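Local coordinates for ectoine hydroxylase (Sphingopyxis alaskensis, PDB 4MHR), which catalyses the iron- and 2-oxoglutarate-dependent hydroxylation of L-ectoine to 5-hydroxyectoine, a compatible solute that helps cells survive osmotic stress, at residues E96-F101 / Y140-K145; F149-D154 / M187-S192. One frame throughout, in Å; residues are numbered along the deposited sequence.

In the fold
Contact 1 joins strands 97-101 and 131-141, antiparallel neighbours in the large seven-stranded sheet, close to the edge strand 88-90. Contact 2 belongs to the smaller three-stranded sheet, where 149-152 and 187-188 are the two outer strands and 253-255 runs between them. The centres of the two contacts are about 20 Å apart. Along the chain they come in series: contact 1 closes at Lys-145, and contact 2 opens at Phe-149, on the next strand. Together they sample the two larger sheets of this cupin-fold enzyme. Lys-141, which binds 2-oxoglutarate, ends strand 131-141. Of the iron-binding residues, His-152 lies on strand 149-152 and Asp-154 opens the helix that follows.

Contact 1: E96-F101 / Y140-K145; sequences EIRSIF and YKPGFK
Arg-98 and Tyr-140 are the closest backbone pair, with CA atoms 5.1 Å apart, and Tyr-140 N donates a nearly straight hydrogen bond of 2.8 Å to Arg-98 O. Beyond this bond the contact is made mainly by the arginine side chain. Its chain bends at chi2 (-72°), which folds the guanidinium back along its own strand and over Pro-142. The proline ring packs against one guanidinium face, with CD over its centre. Pro-142 CD is 3.4 Å from Arg-98 NE. Pro-142 CG continues the contact to the NH2 side, 3.5 Å from Arg-98 NH2. The aliphatic part of the arginine packs too, with Arg-98 CD 3.4 Å from Tyr-140 O.

The two strands are antiparallel neighbours in the large sheet of the cupin fold. On its other side, strand 97-101 carries a classic beta bulge, in which Arg-98 and Ser-99 both face Val-89 of strand 88-90.

Tyr-140 meets the arginine differently from the proline. Arg-98 NH1 comes to the edge of the tyrosine ring, near its plane, 3.8 Å from Tyr-140 CD1. The guanidinium and ring planes are 55° apart, so the groups do not stack. NH1 also makes a weak hydrogen bond of 2.7 Å to Ile-97 O, within its own strand. The main polar partner of the arginine is Glu-91, whose OE1 forms a salt bridge with NE. Lys-141, which binds 2-oxoglutarate, points its CB away from strand 97-101, and its NZ is hydrogen-bonded to Asn-256 O and Gly-184 O.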
loop_
_atom_site.group_PDB
_atom_site.type_symbol
_atom_site.label_atom_id
_atom_site.label_comp_id
_atom_site.label_asym_id
_atom_site.label_seq_id
_atom_site.Cartn_x
_atom_site.Cartn_y
_atom_site.Cartn_z
ATOM N N GLU A 96 -21.776 4.207 7.369
ATOM C CA GLU A 96 -21.230 2.895 6.923
ATOM C C GLU A 96 -19.723 3.001 6.777
ATOM O O GLU A 96 -19.213 3.941 6.108
ATOM C CB GLU A 96 -21.798 2.475 5.544
ATOM N N ILE A 97 -19.006 2.085 7.422
ATOM C CA ILE A 97 -17.524 2.121 7.452
ATOM C C ILE A 97 -16.952 1.735 6.063
ATOM O O ILE A 97 -17.479 0.853 5.380
ATOM C CB ILE A 97 -16.958 1.261 8.585
ATOM C CG1 ILE A 97 -17.328 1.886 9.925
ATOM C CG2 ILE A 97 -15.433 1.203 8.588
ATOM C CD1 ILE A 97 -16.980 1.046 11.125
ATOM N N ARG A 98 -15.991 2.517 5.595
ATOM C CA ARG A 98 -15.228 2.176 4.391
ATOM C C ARG A 98 -13.748 1.830 4.693
ATOM O O ARG A 98 -13.234 0.848 4.131
ATOM C CB ARG A 98 -15.322 3.243 3.354
ATOM C CG ARG A 98 -16.740 3.378 2.741
ATOM C CD ARG A 98 -17.167 2.224 1.794
ATOM N NE ARG A 98 -18.627 2.245 1.546
ATOM C CZ ARG A 98 -19.507 1.543 2.269
ATOM N NH1 ARG A 98 -19.094 0.799 3.271
ATOM N NH2 ARG A 98 -20.805 1.609 2.012
ATOM N N SER A 99 -13.097 2.612 5.564
ATOM C CA SER A 99 -11.723 2.342 6.084
ATOM C C SER A 99 -11.546 2.615 7.597
ATOM O O SER A 99 -12.100 3.584 8.148
ATOM C CB SER A 99 -10.671 3.211 5.409
ATOM O OG SER A 99 -10.758 3.149 4.024
ATOM N N ILE A 100 -10.747 1.757 8.214
ATOM C CA ILE A 100 -10.185 1.936 9.548
ATOM C C ILE A 100 -8.626 2.054 9.476
ATOM O O ILE A 100 -7.947 1.099 9.057
ATOM C CB ILE A 100 -10.545 0.769 10.441
ATOM C CG1 ILE A 100 -12.058 0.490 10.493
ATOM C CG2 ILE A 100 -10.052 0.999 11.880
ATOM C CD1 ILE A 100 -12.406 -0.856 11.126
ATOM N N PHE A 101 -8.109 3.236 9.783
ATOM C CA PHE A 101 -6.648 3.525 9.811
ATOM C C PHE A 101 -6.052 3.057 11.119
ATOM O O PHE A 101 -6.786 2.828 12.086
ATOM C CB PHE A 101 -6.393 5.024 9.633
ATOM C CG PHE A 101 -6.548 5.503 8.215
ATOM C CD1 PHE A 101 -5.475 5.478 7.340
ATOM C CD2 PHE A 101 -7.779 5.958 7.738
ATOM C CE1 PHE A 101 -5.601 5.925 6.047
ATOM C CE2 PHE A 101 -7.916 6.384 6.423
ATOM C CZ PHE A 101 -6.822 6.378 5.574
ATOM N N TYR A 140 -12.930 -1.757 3.222
ATOM C CA TYR A 140 -14.131 -2.489 2.791
ATOM C C TYR A 140 -14.854 -1.691 1.744
ATOM O O TYR A 140 -15.204 -0.514 1.949
ATOM C CB TYR A 140 -15.052 -2.677 3.926
ATOM C CG TYR A 140 -16.326 -3.368 3.532
ATOM C CD1 TYR A 140 -17.509 -2.635 3.243
ATOM C CD2 TYR A 140 -16.356 -4.731 3.437
ATOM C CE1 TYR A 140 -18.662 -3.293 2.890
ATOM C CE2 TYR A 140 -17.498 -5.391 3.070
ATOM C CZ TYR A 140 -18.631 -4.688 2.823
ATOM O OH TYR A 140 -19.724 -5.399 2.496
ATOM N N LYS A 141 -15.040 -2.297 0.591
ATOM C CA LYS A 141 -15.657 -1.615 -0.567
ATOM C C LYS A 141 -16.866 -2.508 -0.873
ATOM O O LYS A 141 -16.683 -3.670 -1.312
ATOM C CB LYS A 141 -14.690 -1.583 -1.748
ATOM C CG LYS A 141 -15.300 -1.348 -3.136
ATOM C CD LYS A 141 -14.384 -1.826 -4.266
ATOM C CE LYS A 141 -14.426 -0.899 -5.466
ATOM N NZ LYS A 141 -13.110 -0.905 -6.178
ATOM N N PRO A 142 -18.071 -2.023 -0.561
ATOM C CA PRO A 142 -19.231 -2.892 -0.757
ATOM C C PRO A 142 -19.516 -3.225 -2.216
ATOM O O PRO A 142 -19.112 -2.523 -3.119
ATOM C CB PRO A 142 -20.391 -2.036 -0.246
ATOM C CG PRO A 142 -19.943 -0.632 -0.565
ATOM C CD PRO A 142 -18.487 -0.649 -0.199
ATOM N N GLY A 143 -20.276 -4.276 -2.389
ATOM C CA GLY A 143 -20.899 -4.575 -3.658
ATOM C C GLY A 143 -21.891 -3.507 -4.039
ATOM O O GLY A 143 -22.292 -2.698 -3.186
ATOM N N PHE A 144 -22.252 -3.499 -5.324
ATOM C CA PHE A 144 -23.354 -2.697 -5.919
ATOM C C PHE A 144 -23.095 -1.226 -6.033
ATOM O O PHE A 144 -23.341 -0.614 -7.102
ATOM C CB PHE A 144 -24.656 -2.892 -5.178
ATOM C CG PHE A 144 -25.086 -4.285 -5.094
ATOM C CD1 PHE A 144 -25.625 -4.925 -6.228
ATOM C CD2 PHE A 144 -25.070 -4.945 -3.883
ATOM C CE1 PHE A 144 -26.067 -6.231 -6.128
ATOM C CE2 PHE A 144 -25.497 -6.259 -3.801
ATOM C CZ PHE A 144 -26.021 -6.889 -4.910
ATOM N N LYS A 145 -22.623 -0.632 -4.953
ATOM C CA LYS A 145 -22.278 0.808 -5.039
ATOM C C LYS A 145 -20.811 1.144 -4.699
ATOM O O LYS A 145 -20.481 2.303 -4.308
ATOM C CB LYS A 145 -23.267 1.636 -4.188
ATOM C CG LYS A 145 -24.590 1.934 -4.936
ATOM C CD LYS A 145 -25.673 0.880 -4.625
ATOM C CE LYS A 145 -26.864 0.749 -5.616
ATOM N NZ LYS A 145 -27.760 -0.419 -5.225
#

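Contact 2: F149-D154 / M187-S192; sequences FYWHSD and MVIPGS
Trp-151 meets Met-187 and Ile-189 through the six-membered part of its indole. The methionine brings its terminal methyl: Met-187 CE is 3.4 Å from Trp-151 CH2 and 3.5 Å from CZ2. The methyl approaches the ring obliquely. A turn at chi3 (31°) folds CE back from the sulfur toward the indole. Ile-189 takes a place over one face, near the ring's rim. Its CD1 stands above that face, while CG1 makes the nearest approach, 3.9 Å from Trp-151 CZ3. The tryptophan and isoleucine side chains cross at about a right angle. The touching side chains are all apolar.

The backbones stay well apart, with Trp-151 CA 8.7 Å from Val-188 CA. Strand 253-255 lies between them in the sheet and hydrogen-bonds to both. The indole reaches across this strand, and its side chain lies about 5 Å from that of His-253 at the nearest atoms. Leu-225 of helix 222-232 also touches Trp-151, and His-232 of the same helix touches Ile-189.

Further out, bonds within each segment and to residues 250-252 hold the backbone. Ile-189 begins a type II beta turn, in which its O accepts from both Ser-192 N (3.1 Å) and Ser-192 OG (2.6 Å). Ser-192 OG is also hydrogen-bonded to Met-252 N. Gly-191 has backbone angles that call for glycine. On the other segment, His-152 ND1 donates to Tyr-150 O at 2.9 Å, close to the imidazole plane. This bond probably sets the rotation of the imidazole, an iron ligand. Ser-153 is the N-cap of helix 154-162, which begins with Asp-154, and its OG is also hydrogen-bonded to Asn-250 OD1.

His-152 and Asp-154, with His-253 of the central strand, are the facial triad of two histidines and one carboxylate, the iron site of this cupin-fold dioxygenase, which is in its apoform here.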
loop_
_atom_site.group_PDB
_atom_site.type_symbol
_atom_site.label_atom_id
_atom_site.label_comp_id
_atom_site.label_asym_id
_atom_site.label_seq_id
_atom_site.Cartn_x
_atom_site.Cartn_y
_atom_site.Cartn_z
ATOM N N PHE A 149 -11.318 4.490 -7.191
ATOM C CA PHE A 149 -10.203 5.201 -6.583
ATOM C C PHE A 149 -9.311 5.648 -7.688
ATOM O O PHE A 149 -8.671 4.819 -8.411
ATOM C CB PHE A 149 -9.561 4.294 -5.506
ATOM C CG PHE A 149 -10.488 4.110 -4.353
ATOM C CD1 PHE A 149 -10.907 5.253 -3.610
ATOM C CD2 PHE A 149 -11.111 2.884 -4.095
ATOM C CE1 PHE A 149 -11.866 5.147 -2.600
ATOM C CE2 PHE A 149 -12.063 2.773 -3.065
ATOM C CZ PHE A 149 -12.432 3.901 -2.322
ATOM N N TYR A 150 -9.259 6.953 -7.890
ATOM C CA TYR A 150 -8.630 7.448 -9.102
ATOM C C TYR A 150 -7.070 7.289 -8.951
ATOM O O TYR A 150 -6.574 7.228 -7.865
ATOM C CB TYR A 150 -8.974 8.899 -9.340
ATOM C CG TYR A 150 -8.629 9.381 -10.699
ATOM C CD1 TYR A 150 -9.387 8.996 -11.829
ATOM C CD2 TYR A 150 -7.539 10.248 -10.907
ATOM C CE1 TYR A 150 -9.067 9.499 -13.085
ATOM C CE2 TYR A 150 -7.200 10.686 -12.172
ATOM C CZ TYR A 150 -7.994 10.341 -13.257
ATOM O OH TYR A 150 -7.637 10.847 -14.506
ATOM N N TRP A 151 -6.395 7.201 -10.073
ATOM C CA TRP A 151 -4.944 7.055 -10.191
ATOM C C TRP A 151 -4.171 7.994 -9.275
ATOM O O TRP A 151 -4.410 9.211 -9.280
ATOM C CB TRP A 151 -4.521 7.363 -11.621
ATOM C CG TRP A 151 -5.124 6.466 -12.643
ATOM C CD1 TRP A 151 -6.072 6.804 -13.553
ATOM C CD2 TRP A 151 -4.822 5.077 -12.879
ATOM N NE1 TRP A 151 -6.413 5.729 -14.332
ATOM C CE2 TRP A 151 -5.629 4.657 -13.977
ATOM C CE3 TRP A 151 -3.907 4.149 -12.313
ATOM C CZ2 TRP A 151 -5.606 3.320 -14.484
ATOM C CZ3 TRP A 151 -3.870 2.825 -12.829
ATOM C CH2 TRP A 151 -4.719 2.433 -13.917
ATOM N N HIS A 152 -3.211 7.417 -8.552
ATOM C CA HIS A 152 -2.243 8.197 -7.808
ATOM C C HIS A 152 -1.021 7.308 -7.496
ATOM O O HIS A 152 -1.048 6.036 -7.600
ATOM C CB HIS A 152 -2.865 8.713 -6.475
ATOM C CG HIS A 152 -3.357 7.598 -5.597
ATOM N ND1 HIS A 152 -4.401 6.765 -5.978
ATOM C CD2 HIS A 152 -2.881 7.090 -4.432
ATOM C CE1 HIS A 152 -4.590 5.829 -5.057
ATOM N NE2 HIS A 152 -3.681 6.003 -4.109
ATOM N N SER A 153 0.040 8.026 -7.174
ATOM C CA SER A 153 1.244 7.494 -6.575
ATOM C C SER A 153 1.184 7.837 -5.096
ATOM O O SER A 153 1.182 8.979 -4.736
ATOM C CB SER A 153 2.466 8.174 -7.157
ATOM O OG SER A 153 3.610 7.924 -6.258
ATOM N N ASP A 154 1.171 6.870 -4.234
ATOM C CA ASP A 154 1.227 7.159 -2.801
ATOM C C ASP A 154 2.412 8.022 -2.434
ATOM O O ASP A 154 2.294 8.896 -1.566
ATOM C CB ASP A 154 1.356 5.851 -2.015
ATOM C CG ASP A 154 0.098 4.968 -2.112
ATOM O OD1 ASP A 154 -1.012 5.510 -2.239
ATOM O OD2 ASP A 154 0.248 3.739 -2.025
ATOM N N MET A 187 -5.591 -1.879 -9.968
ATOM C CA MET A 187 -4.950 -1.835 -11.251
ATOM C C MET A 187 -3.683 -1.015 -11.042
ATOM O O MET A 187 -3.723 0.034 -10.390
ATOM C CB MET A 187 -5.841 -1.031 -12.204
ATOM C CG MET A 187 -7.053 -1.820 -12.665
ATOM S SD MET A 187 -8.047 -0.958 -13.893
ATOM C CE MET A 187 -6.965 0.068 -14.828
ATOM N N VAL A 188 -2.619 -1.438 -11.683
ATOM C CA VAL A 188 -1.338 -0.753 -11.642
ATOM C C VAL A 188 -0.875 -0.546 -13.052
ATOM O O VAL A 188 -1.289 -1.302 -13.983
ATOM C CB VAL A 188 -0.302 -1.515 -10.787
ATOM C CG1 VAL A 188 -0.868 -1.776 -9.423
ATOM C CG2 VAL A 188 0.149 -2.840 -11.434
ATOM N N ILE A 189 -0.042 0.480 -13.234
ATOM C CA ILE A 189 0.710 0.651 -14.486
ATOM C C ILE A 189 2.160 0.159 -14.253
ATOM O O ILE A 189 2.993 0.871 -13.615
ATOM C CB ILE A 189 0.675 2.121 -14.919
ATOM C CG1 ILE A 189 -0.786 2.550 -15.200
ATOM C CG2 ILE A 189 1.532 2.340 -16.159
ATOM C CD1 ILE A 189 -0.907 4.026 -15.557
ATOM N N PRO A 190 2.494 -1.060 -14.760
ATOM C CA PRO A 190 3.794 -1.629 -14.381
ATOM C C PRO A 190 4.987 -0.828 -14.949
ATOM O O PRO A 190 4.930 -0.337 -16.061
ATOM C CB PRO A 190 3.780 -3.069 -14.951
ATOM C CG PRO A 190 2.463 -3.243 -15.625
ATOM C CD PRO A 190 1.701 -1.950 -15.629
ATOM N N GLY A 191 6.026 -0.645 -14.146
ATOM C CA GLY A 191 7.145 0.200 -14.542
ATOM C C GLY A 191 6.954 1.681 -14.301
ATOM O O GLY A 191 7.888 2.422 -14.372
ATOM N N SER A 192 5.779 2.092 -13.891
ATOM C CA SER A 192 5.497 3.485 -13.635
ATOM C C SER A 192 6.193 4.041 -12.422
ATOM O O SER A 192 6.423 5.244 -12.284
ATOM C CB SER A 192 3.985 3.651 -13.469
ATOM O OG SER A 192 3.406 3.046 -12.312
#